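Local coordinates for FMN Adenylyltransferase (Candida glabrata, PDB 3FWK), which catalyses the transfer of an adenylyl group from ATP to FMN, the step of flavin biosynthesis that yields FAD, at residues 213-218 and 266-271; 19-24 and 33-38; 116-121 and 275-280. One frame throughout, in Å; residues are numbered along the deposited sequence. Where two conformers were deposited one is given.

Contact 1. Residues 213-218 and 266-271; sequences NEPICE and TKAEPI
In one of its two deposited conformers, Glu218 bends about the CB-CG bond (chi2 -68°) toward Pro270 and Ile271: its CG lies 3.2 Å from the carbonyl O of Ile271, and its carboxylate carbon CD passes the Pro270 ring obliquely, 4.0 Å from CB. At the other end the Pro215 ring rests CG against the methyl CB of Ala268 (3.7 Å) and close to the carbonyl O of Glu269. The two loops run in nearly the same direction, 14° apart, yet do not pair as strands. Their backbones are joined through water instead. One molecule donates to Ile216 O (2.8 Å) and accepts from Ile271 N (3.0 Å); a second accepts from Glu218 N (3.0 Å) and probably donates to Ile271 O (2.8 Å). This is packing at the surface of the protein, in which two prolines bring apolar rings to a seam bridged by two waters. The first loop leaves helix 202-212 at Asn213, which has positive phi, and the second leads toward helix 275-282. Arg131 of helix 119-131 serves both, in a salt bridge with Glu214 and a hydrogen bond to Thr266 O, while Gln72 of helix 69-86 donates to Pro215 O.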
ATOM      1  N   ASN A 213       6.887  -5.237  -9.836  1.00 12.42           N
ATOM      2  CA  ASN A 213       7.806  -4.339 -10.529  1.00 13.47           C
ATOM      3  C   ASN A 213       7.227  -2.942 -10.705  1.00 13.05           C
ATOM      4  O   ASN A 213       7.665  -2.211 -11.572  1.00 15.39           O
ATOM      5  CB  ASN A 213       8.184  -4.936 -11.885  1.00 15.28           C
ATOM      6  CG  ASN A 213       9.449  -4.357 -12.463  1.00 16.35           C
ATOM      7  OD1 ASN A 213      10.272  -3.728 -11.762  1.00 16.08           O
ATOM      8  ND2 ASN A 213       9.657  -4.621 -13.740  1.00 18.84           N
ATOM      9  N   GLU A 214       6.275  -2.575  -9.853  1.00 13.08           N
ATOM     10  CA  GLU A 214       5.789  -1.188  -9.803  1.00 13.99           C
ATOM     11  C   GLU A 214       6.742  -0.386  -8.923  1.00 14.58           C
ATOM     12  O   GLU A 214       7.321  -0.909  -7.966  1.00 16.34           O
ATOM     13  CB  GLU A 214       4.377  -1.177  -9.255  1.00 16.42           C
ATOM     14  CG  GLU A 214       3.407  -1.625 -10.275  1.00 16.22           C
ATOM     15  CD  GLU A 214       3.322  -0.619 -11.439  1.00 17.03           C
ATOM     16  OE1 GLU A 214       2.852   0.487 -11.210  1.00 20.67           O
ATOM     17  OE2 GLU A 214       3.796  -0.925 -12.547  1.00 16.79           O
ATOM     18  N   PRO A 215       6.876   0.920  -9.196  1.00 14.89           N
ATOM     19  CA  PRO A 215       7.641   1.782  -8.277  1.00 15.78           C
ATOM     20  C   PRO A 215       6.985   1.723  -6.911  1.00 14.15           C
ATOM     21  O   PRO A 215       5.762   1.803  -6.815  1.00 15.06           O
ATOM     22  CB  PRO A 215       7.472   3.210  -8.900  1.00 17.23           C
ATOM     23  CG  PRO A 215       7.166   2.939 -10.354  1.00 19.32           C
ATOM     24  CD  PRO A 215       6.311   1.667 -10.333  1.00 16.51           C
ATOM     25  N   ILE A 216       7.780   1.669  -5.865  1.00 14.11           N
ATOM     26  CA  ILE A 216       7.256   1.708  -4.504  1.00 13.40           C
ATOM     27  C   ILE A 216       7.910   2.860  -3.760  1.00 12.48           C
ATOM     28  O   ILE A 216       8.877   3.460  -4.252  1.00 14.74           O
ATOM     29  CB  ILE A 216       7.489   0.398  -3.744  1.00 15.25           C
ATOM     30  CG1 ILE A 216       8.974   0.156  -3.512  1.00 17.83           C
ATOM     31  CG2 ILE A 216       6.862  -0.787  -4.540  1.00 18.26           C
ATOM     32  CD1 ILE A 216       9.255  -1.098  -2.682  1.00 21.94           C
ATOM     33  N   CYS A 217       7.393   3.189  -2.568  1.00 11.94           N
ATOM     34  CA  CYS A 217       8.048   4.236  -1.789  1.00 11.93           C
ATOM     35  C   CYS A 217       9.468   3.825  -1.445  1.00 10.68           C
ATOM     36  O   CYS A 217       9.668   2.801  -0.768  1.00 11.92           O
ATOM     37  CB  CYS A 217       7.268   4.525  -0.542  1.00 11.93           C
ATOM     38  SG  CYS A 217       8.023   5.883   0.438  1.00 12.24           S
ATOM     39  N   GLU A 218      10.470   4.587  -1.889  1.00 10.75           N
ATOM     40  CA  GLU A 218      11.821   4.076  -1.811  0.50 11.31           C
ATOM     41  C   GLU A 218      12.419   4.129  -0.414  1.00 10.68           C
ATOM     42  O   GLU A 218      13.500   3.594  -0.181  1.00 11.44           O
ATOM     43  CB  GLU A 218      12.736   4.695  -2.904  0.50 12.41           C
ATOM     44  CG  GLU A 218      12.578   4.021  -4.277  0.50 11.64           C
ATOM     45  CD  GLU A 218      13.112   2.589  -4.280  0.50 13.53           C
ATOM     46  OE1 GLU A 218      12.313   1.677  -4.488  0.50 17.37           O
ATOM     47  OE2 GLU A 218      14.319   2.377  -4.034  0.50 14.61           O
ATOM     48  N   THR A 266       3.654   0.605 -20.103  1.00 20.54           N
ATOM     49  CA  THR A 266       3.724   0.466 -18.627  1.00 21.56           C
ATOM     50  C   THR A 266       5.106   0.750 -18.015  1.00 23.25           C
ATOM     51  O   THR A 266       5.263   0.681 -16.773  1.00 21.88           O
ATOM     52  CB  THR A 266       3.208  -0.934 -18.244  1.00 22.10           C
ATOM     53  OG1 THR A 266       4.104  -1.902 -18.807  1.00 24.48           O
ATOM     54  CG2 THR A 266       1.793  -1.174 -18.834  1.00 21.76           C
ATOM     55  N   LYS A 267       6.115   1.078 -18.847  1.00 23.66           N
ATOM     56  CA  LYS A 267       7.488   1.275 -18.386  1.00 27.62           C
ATOM     57  C   LYS A 267       7.555   2.281 -17.208  1.00 27.32           C
ATOM     58  O   LYS A 267       6.866   3.317 -17.228  1.00 25.90           O
ATOM     59  CB  LYS A 267       8.383   1.798 -19.535  1.00 33.85           C
ATOM     60  CG  LYS A 267       8.819   0.760 -20.597  1.00 38.76           C
ATOM     61  CD  LYS A 267       9.348  -0.566 -19.993  1.00 38.88           C
ATOM     62  CE  LYS A 267      10.183  -1.376 -20.991  1.00 39.56           C
ATOM     63  NZ  LYS A 267       9.528  -1.545 -22.331  1.00 41.96           N
ATOM     64  N   ALA A 268       8.339   1.942 -16.181  1.00 22.97           N
ATOM     65  CA  ALA A 268       8.537   2.772 -15.011  1.00 23.60           C
ATOM     66  C   ALA A 268       9.906   2.518 -14.405  1.00 24.35           C
ATOM     67  O   ALA A 268      10.633   1.595 -14.825  1.00 26.00           O
ATOM     68  CB  ALA A 268       7.485   2.451 -14.003  1.00 22.66           C
ATOM     69  N   GLU A 269      10.199   3.278 -13.346  1.00 19.56           N
ATOM     70  CA  GLU A 269      11.517   3.387 -12.695  1.00 22.75           C
ATOM     71  C   GLU A 269      11.287   3.756 -11.237  1.00 18.33           C
ATOM     72  O   GLU A 269      10.372   4.541 -10.944  1.00 18.55           O
ATOM     73  CB  GLU A 269      12.269   4.626 -13.257  1.00 27.99           C
ATOM     74  CG  GLU A 269      12.655   4.608 -14.720  1.00 33.44           C
ATOM     75  CD  GLU A 269      13.871   5.498 -14.981  1.00 32.18           C
ATOM     76  OE1 GLU A 269      13.779   6.746 -14.831  1.00 33.40           O
ATOM     77  OE2 GLU A 269      14.931   4.937 -15.321  1.00 36.41           O
ATOM     78  N   PRO A 270      12.153   3.287 -10.322  1.00 17.01           N
ATOM     79  CA  PRO A 270      12.092   3.825  -8.960  1.00 15.99           C
ATOM     80  C   PRO A 270      12.425   5.308  -8.937  1.00 15.58           C
ATOM     81  O   PRO A 270      13.230   5.808  -9.748  1.00 18.53           O
ATOM     82  CB  PRO A 270      13.184   3.038  -8.210  1.00 18.70           C
ATOM     83  CG  PRO A 270      13.413   1.826  -9.006  1.00 20.18           C
ATOM     84  CD  PRO A 270      13.184   2.229 -10.438  1.00 17.76           C
ATOM     85  N   ILE A 271      11.850   5.987  -7.964  1.00 14.95           N
ATOM     86  CA  ILE A 271      12.154   7.416  -7.780  1.00 14.20           C
ATOM     87  C   ILE A 271      12.991   7.532  -6.500  1.00 12.67           C
ATOM     88  O   ILE A 271      12.589   7.042  -5.446  1.00 13.60           O
ATOM     89  CB  ILE A 271      10.862   8.241  -7.725  1.00 14.95           C
ATOM     90  CG1 ILE A 271      10.121   8.126  -9.047  1.00 18.14           C
ATOM     91  CG2 ILE A 271      11.181   9.679  -7.297  1.00 15.94           C
ATOM     92  CD1 ILE A 271      10.847   8.678 -10.184  0.60 16.32           C
TER
HETATM   93  O   HOH W   1       9.375   5.198  -6.448  1.00 16.03           O
HETATM   94  O   HOH W   2      10.193   6.645  -4.060  1.00 14.01           O

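Contact 2. Residues 19-24 and 33-38; sequences SSYLQI and AQTQRA
Leu22 and Gln36 bring the two helices nearest, their CA atoms 5.6 Å apart, where the axes of the short segments 19-23 and 33-38 approach to 9.7 Å with N-to-C directions 136° apart. Gln36 carries the contact. Its chain is extended beyond CG, which carries the amide across to the C-terminal part of the first helix. There NE2 makes two hydrogen bonds: one of 3.0 Å to Tyr21 O, nearly straight at 167°, and one of 3.1 Å to Ile24 O, met on a lone pair. Both acceptors lie close to the amide plane, so the two bonds fix the rotation of the amide. Tyr21 O also accepts from Ile24 N and is thus gripped by two donors near the C-terminal part of the helix. The two segments belong to a helical hairpin, helix 7-23 turning through a short connection into helix 31-50, and the glutamine ties the C-terminal part of one arm to the side of the other. On the inner side the Tyr21 ring stands almost perpendicular to the Gln36 amide, with CE2 3.7 Å from Gln36 CG. With CG anti to the backbone N (chi1 -169°), the ring reaches over to Thr35, whose CB is 3.1 Å from Tyr21 OH. Leu22 slides past Gln36 in the opposite sense, and Leu22 CD2 lies 3.9 Å from Gln36 CB. Helix 202-212 packs against this buried side: Tyr21 OH is hydrogen-bonded to Ser207 OG, and Phe208 and Tyr211 meet the Tyr21 ring edge-to-face. Thr35 OG1, turned to its own helix, is hydrogen-bonded to Ile31 O and also accepts from Asn204 ND2.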
ATOM      1  N   SER A  19      -2.786 -11.609 -12.475  1.00 14.23           N
ATOM      2  CA  SER A  19      -2.985 -12.898 -13.118  1.00 15.08           C
ATOM      3  C   SER A  19      -1.672 -13.662 -13.282  1.00 14.26           C
ATOM      4  O   SER A  19      -1.615 -14.878 -13.082  1.00 15.63           O
ATOM      5  CB  SER A  19      -3.633 -12.666 -14.479  1.00 16.38           C
ATOM      6  OG  SER A  19      -4.953 -12.196 -14.380  1.00 20.10           O
ATOM      7  N   SER A  20      -0.619 -12.945 -13.647  1.00 14.48           N
ATOM      8  CA  SER A  20       0.697 -13.545 -13.799  1.00 14.50           C
ATOM      9  C   SER A  20       1.182 -14.069 -12.455  1.00 14.20           C
ATOM     10  O   SER A  20       1.713 -15.205 -12.353  1.00 15.36           O
ATOM     11  CB  SER A  20       1.675 -12.545 -14.425  1.00 15.97           C
ATOM     12  OG  SER A  20       2.961 -13.110 -14.560  0.60 17.71           O
ATOM     13  N   TYR A  21       0.983 -13.299 -11.385  1.00 12.96           N
ATOM     14  CA  TYR A  21       1.391 -13.787 -10.070  1.00 12.36           C
ATOM     15  C   TYR A  21       0.639 -15.082  -9.697  1.00 12.97           C
ATOM     16  O   TYR A  21       1.229 -16.047  -9.173  1.00 13.96           O
ATOM     17  CB  TYR A  21       1.102 -12.696  -8.986  1.00 12.65           C
ATOM     18  CG  TYR A  21       1.737 -13.045  -7.651  1.00 11.48           C
ATOM     19  CD1 TYR A  21       2.972 -12.530  -7.275  1.00 12.41           C
ATOM     20  CD2 TYR A  21       1.099 -13.939  -6.765  1.00 11.76           C
ATOM     21  CE1 TYR A  21       3.584 -12.884  -6.072  1.00 12.00           C
ATOM     22  CE2 TYR A  21       1.694 -14.321  -5.595  1.00 11.79           C
ATOM     23  CZ  TYR A  21       2.922 -13.812  -5.242  1.00 11.56           C
ATOM     24  OH  TYR A  21       3.470 -14.229  -4.068  1.00 11.82           O
ATOM     25  N   LEU A  22      -0.654 -15.106 -10.009  1.00 13.46           N
ATOM     26  CA  LEU A  22      -1.493 -16.284  -9.724  1.00 15.21           C
ATOM     27  C   LEU A  22      -1.085 -17.506 -10.523  1.00 16.58           C
ATOM     28  O   LEU A  22      -1.413 -18.629 -10.127  1.00 16.41           O
ATOM     29  CB  LEU A  22      -2.948 -15.974  -9.967  1.00 14.47           C
ATOM     30  CG  LEU A  22      -3.555 -15.027  -8.924  1.00 14.00           C
ATOM     31  CD1 LEU A  22      -4.967 -14.663  -9.363  1.00 17.38           C
ATOM     32  CD2 LEU A  22      -3.619 -15.700  -7.547  1.00 15.37           C
ATOM     33  N   GLN A  23      -0.342 -17.299 -11.605  1.00 17.01           N
ATOM     34  CA  GLN A  23       0.178 -18.404 -12.419  1.00 17.35           C
ATOM     35  C   GLN A  23       1.564 -18.852 -12.007  1.00 22.69           C
ATOM     36  O   GLN A  23       2.003 -19.771 -12.506  1.00 27.71           O
ATOM     37  CB  GLN A  23       0.179 -17.977 -13.887  1.00 20.45           C
ATOM     38  CG  GLN A  23      -1.192 -17.744 -14.465  1.00 24.12           C
ATOM     39  CD  GLN A  23      -1.152 -16.945 -15.772  1.00 32.01           C
ATOM     40  OE1 GLN A  23      -0.074 -16.722 -16.356  1.00 36.23           O
ATOM     41  NE2 GLN A  23      -2.329 -16.492 -16.227  1.00 35.60           N
ATOM     42  N   ILE A  24       2.223 -18.257 -11.041  1.00 16.53           N
ATOM     43  CA  ILE A  24       3.536 -18.723 -10.573  1.00 16.80           C
ATOM     44  C   ILE A  24       3.675 -20.102  -9.929  0.50 14.19           C
ATOM     45  O   ILE A  24       2.914 -20.438  -9.035  0.50 13.19           O
ATOM     46  CB  ILE A  24       4.186 -17.757  -9.505  1.00 16.18           C
ATOM     47  CG1 ILE A  24       4.386 -16.312 -10.035  1.00 15.78           C
ATOM     48  CG2 ILE A  24       5.531 -18.325  -8.951  1.00 18.45           C
ATOM     49  CD1 ILE A  24       4.615 -15.309  -8.886  1.00 16.10           C
ATOM     50  N   ALA A  33       2.594 -19.335  -2.546  1.00 11.84           N
ATOM     51  CA  ALA A  33       1.271 -19.954  -2.546  1.00 12.94           C
ATOM     52  C   ALA A  33       0.330 -19.291  -1.533  1.00 11.68           C
ATOM     53  O   ALA A  33      -0.841 -19.080  -1.838  1.00 11.63           O
ATOM     54  CB  ALA A  33       1.388 -21.460  -2.247  1.00 13.70           C
ATOM     55  N   GLN A  34       0.842 -18.938  -0.354  1.00 11.53           N
ATOM     56  CA  GLN A  34       0.034 -18.247   0.626  1.00 11.62           C
ATOM     57  C   GLN A  34      -0.461 -16.877   0.090  1.00 11.43           C
ATOM     58  O   GLN A  34      -1.595 -16.476   0.335  1.00 11.11           O
ATOM     59  CB  GLN A  34       0.841 -18.061   1.896  1.00 11.76           C
ATOM     60  CG  GLN A  34       0.062 -17.474   3.071  1.00 13.11           C
ATOM     61  CD  GLN A  34       0.994 -17.115   4.201  1.00 13.54           C
ATOM     62  OE1 GLN A  34       1.877 -16.280   4.050  1.00 15.78           O
ATOM     63  NE2 GLN A  34       0.830 -17.775   5.349  1.00 14.73           N
ATOM     64  N   THR A  35       0.412 -16.199  -0.642  1.00 10.97           N
ATOM     65  CA  THR A  35       0.061 -14.914  -1.263  1.00 10.73           C
ATOM     66  C   THR A  35      -0.999 -15.106  -2.340  1.00 10.78           C
ATOM     67  O   THR A  35      -1.927 -14.309  -2.453  1.00 11.18           O
ATOM     68  CB  THR A  35       1.326 -14.223  -1.823  1.00 10.83           C
ATOM     69  OG1 THR A  35       2.306 -14.144  -0.798  1.00 11.65           O
ATOM     70  CG2 THR A  35       0.996 -12.831  -2.352  1.00 11.69           C
ATOM     71  N   GLN A  36      -0.869 -16.164  -3.153  1.00 11.25           N
ATOM     72  CA  GLN A  36      -1.906 -16.473  -4.113  1.00 11.25           C
ATOM     73  C   GLN A  36      -3.268 -16.651  -3.448  1.00 11.79           C
ATOM     74  O   GLN A  36      -4.289 -16.156  -3.941  1.00 11.76           O
ATOM     75  CB  GLN A  36      -1.539 -17.719  -4.962  1.00 12.53           C
ATOM     76  CG  GLN A  36      -0.283 -17.453  -5.803  1.00 13.31           C
ATOM     77  CD  GLN A  36       0.285 -18.687  -6.461  1.00 14.16           C
ATOM     78  OE1 GLN A  36       0.155 -19.775  -5.937  1.00 13.75           O
ATOM     79  NE2 GLN A  36       0.959 -18.527  -7.582  1.00 13.57           N
ATOM     80  N   ARG A  37      -3.293 -17.421  -2.359  1.00 11.39           N
ATOM     81  CA  ARG A  37      -4.524 -17.593  -1.613  1.00 12.14           C
ATOM     82  C   ARG A  37      -5.078 -16.255  -1.097  1.00 12.43           C
ATOM     83  O   ARG A  37      -6.299 -16.018  -1.160  1.00 12.45           O
ATOM     84  CB  ARG A  37      -4.315 -18.584  -0.458  1.00 12.90           C
ATOM     85  CG  ARG A  37      -3.969 -20.008  -0.971  1.00 13.48           C
ATOM     86  CD  ARG A  37      -3.975 -21.050   0.197  1.00 14.40           C
ATOM     87  NE  ARG A  37      -3.060 -20.791   1.307  1.00 14.43           N
ATOM     88  CZ  ARG A  37      -1.798 -21.204   1.380  1.00 14.55           C
ATOM     89  NH1 ARG A  37      -1.223 -21.787   0.330  1.00 15.11           N
ATOM     90  NH2 ARG A  37      -1.099 -21.000   2.480  1.00 14.11           N
ATOM     91  N   ALA A  38      -4.186 -15.388  -0.627  1.00 11.37           N
ATOM     92  CA  ALA A  38      -4.623 -14.081  -0.116  1.00 11.30           C
ATOM     93  C   ALA A  38      -5.199 -13.233  -1.256  1.00 11.34           C
ATOM     94  O   ALA A  38      -6.219 -12.534  -1.055  1.00 11.55           O
ATOM     95  CB  ALA A  38      -3.443 -13.375   0.518  1.00 11.61           C
TER

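Contact 3. Residues 116-121 and 275-280; sequences DTFKTL and DEDLVK
An aspartate side chain hydrogen-bonded to a backbone amide and a hydroxyl at a helix start is the heart of this partly buried contact: Asp277, in the first turn of helix 275-282, reaches the beginning of helix 119-131. Its OD2 accepts from the backbone N of Thr120 at 2.9 Å, with an N-H...O angle of 147°, and from the hydroxyl OG1 of the same residue at 2.6 Å. The amide meets OD2 nearly along its C-O axis, whereas the hydroxyl uses the anti lone pair, directed away from OD1. Phe118 holds the N-cap position but has no polar side-chain atom, so the aspartate supplies from another part of the chain an acceptor for an amide of the first turn; the helix end would probably help stabilise its negative charge. The second oxygen, OD1, is held by other donors. Lys280, one turn further along, forms a salt bridge with it, NZ to OD1 3.0 Å, although the hydrogen bond within that pair is weak. A water donates to OD1 (2.7 Å) and to Glu276 OE1 while accepting from Lys119 N at 2.8 Å, so this preceding amide is linked to the same carboxylate through solvent. The Phe118 ring presents its edge to Asp277, CD1 lying 3.5 Å from OD1, with ring and carboxylate planes 65° apart. On the solvent-exposed side, Lys119 and Glu276 cross at about a right angle, Lys119 CB 3.5 Å from Glu276 CD. Their charged ends, NZ and OE2, remain 5.1 Å apart. Thr120 OG1 also accepts from Ala274 N, just before helix 275-282, and Phe224 meets the Phe118 ring edge-to-face. The late helix 275-282 is thereby joined to the opening of helix 119-131, which follows strand 107-111 of the central sheet.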
ATOM      1  N   ASP A 116       3.558  15.851   9.736  1.00 11.93           N
ATOM      2  CA  ASP A 116       4.770  15.128  10.098  1.00 12.31           C
ATOM      3  C   ASP A 116       4.991  13.901   9.208  1.00 11.76           C
ATOM      4  O   ASP A 116       5.669  12.952   9.589  1.00 12.55           O
ATOM      5  CB  ASP A 116       4.779  14.779  11.587  1.00 13.29           C
ATOM      6  CG  ASP A 116       3.617  13.902  12.008  1.00 13.64           C
ATOM      7  OD1 ASP A 116       2.736  13.585  11.157  1.00 14.12           O
ATOM      8  OD2 ASP A 116       3.587  13.499  13.218  1.00 14.66           O
ATOM      9  N   THR A 117       4.447  13.957   8.002  1.00 12.84           N
ATOM     10  CA  THR A 117       4.637  12.885   6.987  1.00 12.79           C
ATOM     11  C   THR A 117       6.031  12.995   6.367  1.00 11.83           C
ATOM     12  O   THR A 117       6.517  14.095   6.118  1.00 13.16           O
ATOM     13  CB  THR A 117       3.577  13.051   5.891  1.00 14.26           C
ATOM     14  OG1 THR A 117       2.266  13.067   6.485  1.00 16.55           O
ATOM     15  CG2 THR A 117       3.619  11.949   4.862  1.00 14.15           C
ATOM     16  N   PHE A 118       6.663  11.876   6.061  1.00 11.58           N
ATOM     17  CA  PHE A 118       7.919  11.888   5.331  1.00 12.06           C
ATOM     18  C   PHE A 118       7.744  12.567   3.972  1.00 11.15           C
ATOM     19  O   PHE A 118       6.802  12.271   3.213  1.00 11.50           O
ATOM     20  CB  PHE A 118       8.412  10.452   5.041  1.00 12.24           C
ATOM     21  CG  PHE A 118       9.128   9.809   6.194  1.00 12.14           C
ATOM     22  CD1 PHE A 118      10.497   9.983   6.356  1.00 14.29           C
ATOM     23  CD2 PHE A 118       8.412   9.040   7.119  1.00 14.07           C
ATOM     24  CE1 PHE A 118      11.167   9.413   7.414  1.00 14.91           C
ATOM     25  CE2 PHE A 118       9.103   8.443   8.199  1.00 15.16           C
ATOM     26  CZ  PHE A 118      10.455   8.660   8.353  1.00 15.77           C
ATOM     27  N   LYS A 119       8.709  13.414   3.608  1.00 11.31           N
ATOM     28  CA  LYS A 119       8.690  14.062   2.290  1.00 11.57           C
ATOM     29  C   LYS A 119       8.670  13.004   1.165  1.00 10.30           C
ATOM     30  O   LYS A 119       7.993  13.170   0.158  1.00 10.53           O
ATOM     31  CB  LYS A 119       9.915  14.944   2.124  1.00 12.85           C
ATOM     32  CG  LYS A 119       9.937  15.704   0.826  1.00 13.79           C
ATOM     33  CD  LYS A 119       8.742  16.670   0.695  1.00 18.80           C
ATOM     34  CE  LYS A 119       8.970  17.755  -0.342  1.00 22.92           C
ATOM     35  NZ  LYS A 119       8.049  18.942  -0.027  1.00 24.30           N
ATOM     36  N   THR A 120       9.439  11.923   1.318  1.00 10.71           N
ATOM     37  CA  THR A 120       9.510  10.924   0.249  1.00 10.71           C
ATOM     38  C   THR A 120       8.122  10.304   0.049  1.00 10.81           C
ATOM     39  O   THR A 120       7.740   9.959  -1.070  1.00 10.90           O
ATOM     40  CB  THR A 120      10.514   9.824   0.588  1.00 11.11           C
ATOM     41  OG1 THR A 120      11.818  10.377   0.674  1.00 11.98           O
ATOM     42  CG2 THR A 120      10.546   8.771  -0.510  1.00 12.36           C
ATOM     43  N   LEU A 121       7.378  10.094   1.149  1.00 10.65           N
ATOM     44  CA  LEU A 121       6.038   9.570   1.042  1.00 11.57           C
ATOM     45  C   LEU A 121       5.090  10.566   0.342  1.00 11.71           C
ATOM     46  O   LEU A 121       4.304  10.158  -0.514  1.00 11.53           O
ATOM     47  CB  LEU A 121       5.524   9.170   2.421  1.00 13.58           C
ATOM     48  CG  LEU A 121       4.264   8.348   2.458  1.00 15.08           C
ATOM     49  CD1 LEU A 121       4.327   7.082   1.586  1.00 15.21           C
ATOM     50  CD2 LEU A 121       4.021   7.944   3.898  1.00 20.08           C
ATOM     51  N   ASP A 275      15.877  14.405  -0.820  0.50 12.56           N
ATOM     52  CA  ASP A 275      17.174  14.847  -0.312  0.50 15.18           C
ATOM     53  C   ASP A 275      17.223  14.916   1.211  0.50 13.10           C
ATOM     54  O   ASP A 275      18.215  14.573   1.825  0.50 13.86           O
ATOM     55  CB  ASP A 275      17.525  16.244  -0.842  0.50 16.95           C
ATOM     56  CG  ASP A 275      17.855  16.253  -2.312  0.50 18.99           C
ATOM     57  OD1 ASP A 275      17.911  17.375  -2.875  0.50 21.09           O
ATOM     58  OD2 ASP A 275      18.069  15.177  -2.921  0.50 15.64           O
ATOM     59  N   GLU A 276      16.148  15.405   1.818  1.00 13.70           N
ATOM     60  CA  GLU A 276      16.104  15.595   3.265  1.00 14.78           C
ATOM     61  C   GLU A 276      16.041  14.248   3.976  1.00 13.49           C
ATOM     62  O   GLU A 276      16.586  14.090   5.091  1.00 13.98           O
ATOM     63  CB  GLU A 276      14.934  16.508   3.681  1.00 17.52           C
ATOM     64  CG  GLU A 276      13.545  15.942   3.371  1.00 19.69           C
ATOM     65  CD  GLU A 276      12.389  16.909   3.630  1.00 23.31           C
ATOM     66  OE1 GLU A 276      11.710  16.772   4.671  1.00 24.37           O
ATOM     67  OE2 GLU A 276      12.128  17.760   2.731  1.00 27.71           O
ATOM     68  N   ASP A 277      15.413  13.250   3.334  1.00 12.63           N
ATOM     69  CA  ASP A 277      15.329  11.918   3.932  1.00 12.22           C
ATOM     70  C   ASP A 277      16.661  11.175   3.806  1.00 11.24           C
ATOM     71  O   ASP A 277      17.088  10.483   4.719  1.00 11.98           O
ATOM     72  CB  ASP A 277      14.173  11.123   3.321  1.00 11.83           C
ATOM     73  CG  ASP A 277      12.817  11.668   3.757  1.00 12.50           C
ATOM     74  OD1 ASP A 277      12.747  12.273   4.846  1.00 14.23           O
ATOM     75  OD2 ASP A 277      11.806  11.501   3.023  1.00 12.81           O
ATOM     76  N   LEU A 278      17.382  11.370   2.692  1.00 11.27           N
ATOM     77  CA  LEU A 278      18.704  10.779   2.581  1.00 11.97           C
ATOM     78  C   LEU A 278      19.650  11.345   3.640  1.00 12.34           C
ATOM     79  O   LEU A 278      20.415  10.591   4.238  1.00 12.41           O
ATOM     80  CB  LEU A 278      19.277  10.983   1.163  1.00 12.73           C
ATOM     81  CG  LEU A 278      20.665  10.364   0.967  1.00 14.33           C
ATOM     82  CD1 LEU A 278      20.621   8.795   1.084  1.00 17.01           C
ATOM     83  CD2 LEU A 278      21.263  10.757  -0.362  1.00 16.70           C
ATOM     84  N   VAL A 279      19.581  12.651   3.910  1.00 12.28           N
ATOM     85  CA  VAL A 279      20.422  13.245   4.944  1.00 13.65           C
ATOM     86  C   VAL A 279      20.124  12.586   6.296  1.00 13.44           C
ATOM     87  O   VAL A 279      21.009  12.221   7.038  1.00 14.34           O
ATOM     88  CB  VAL A 279      20.203  14.783   4.989  1.00 15.63           C
ATOM     89  CG1 VAL A 279      20.925  15.362   6.205  1.00 17.43           C
ATOM     90  CG2 VAL A 279      20.754  15.437   3.720  1.00 17.11           C
ATOM     91  N   LYS A 280      18.852  12.409   6.618  1.00 12.76           N
ATOM     92  CA  LYS A 280      18.513  11.788   7.899  1.00 13.87           C
ATOM     93  C   LYS A 280      19.017  10.353   7.989  1.00 13.95           C
ATOM     94  O   LYS A 280      19.481   9.907   9.046  1.00 17.10           O
ATOM     95  CB  LYS A 280      17.010  11.817   8.090  1.00 15.71           C
ATOM     96  CG  LYS A 280      16.480  13.215   8.438  1.00 17.91           C
ATOM     97  CD  LYS A 280      14.976  13.216   8.758  1.00 20.76           C
ATOM     98  CE  LYS A 280      14.150  13.024   7.519  1.00 20.60           C
ATOM     99  NZ  LYS A 280      12.690  12.871   7.816  1.00 21.30           N
TER
HETATM  100  O   HOH W   3      10.758  13.972   5.442  1.00 15.25           O

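In the fold
Contact 1 lies at the surface and contacts 2 and 3 are partly buried, with three buried residues each among those that touch. Contact 2 closes early in the chain, joining neighbouring helices by a side-chain amide and the packing of one tyrosine ring; it sits across the chain's centre from contact 3, their centres about 33 Å apart. Contact 1 is nested within the loop closed by contact 3, and the two touch where Cys217 SG packs on Thr120 CG2 at 3.9 Å. Contact 1 joins two loops that Arg131 of helix 119-131 holds, and contact 3 meets the start of that helix directly, but contact 1 relies on prolines and bridging waters, whereas contact 3 uses a charged carboxylate.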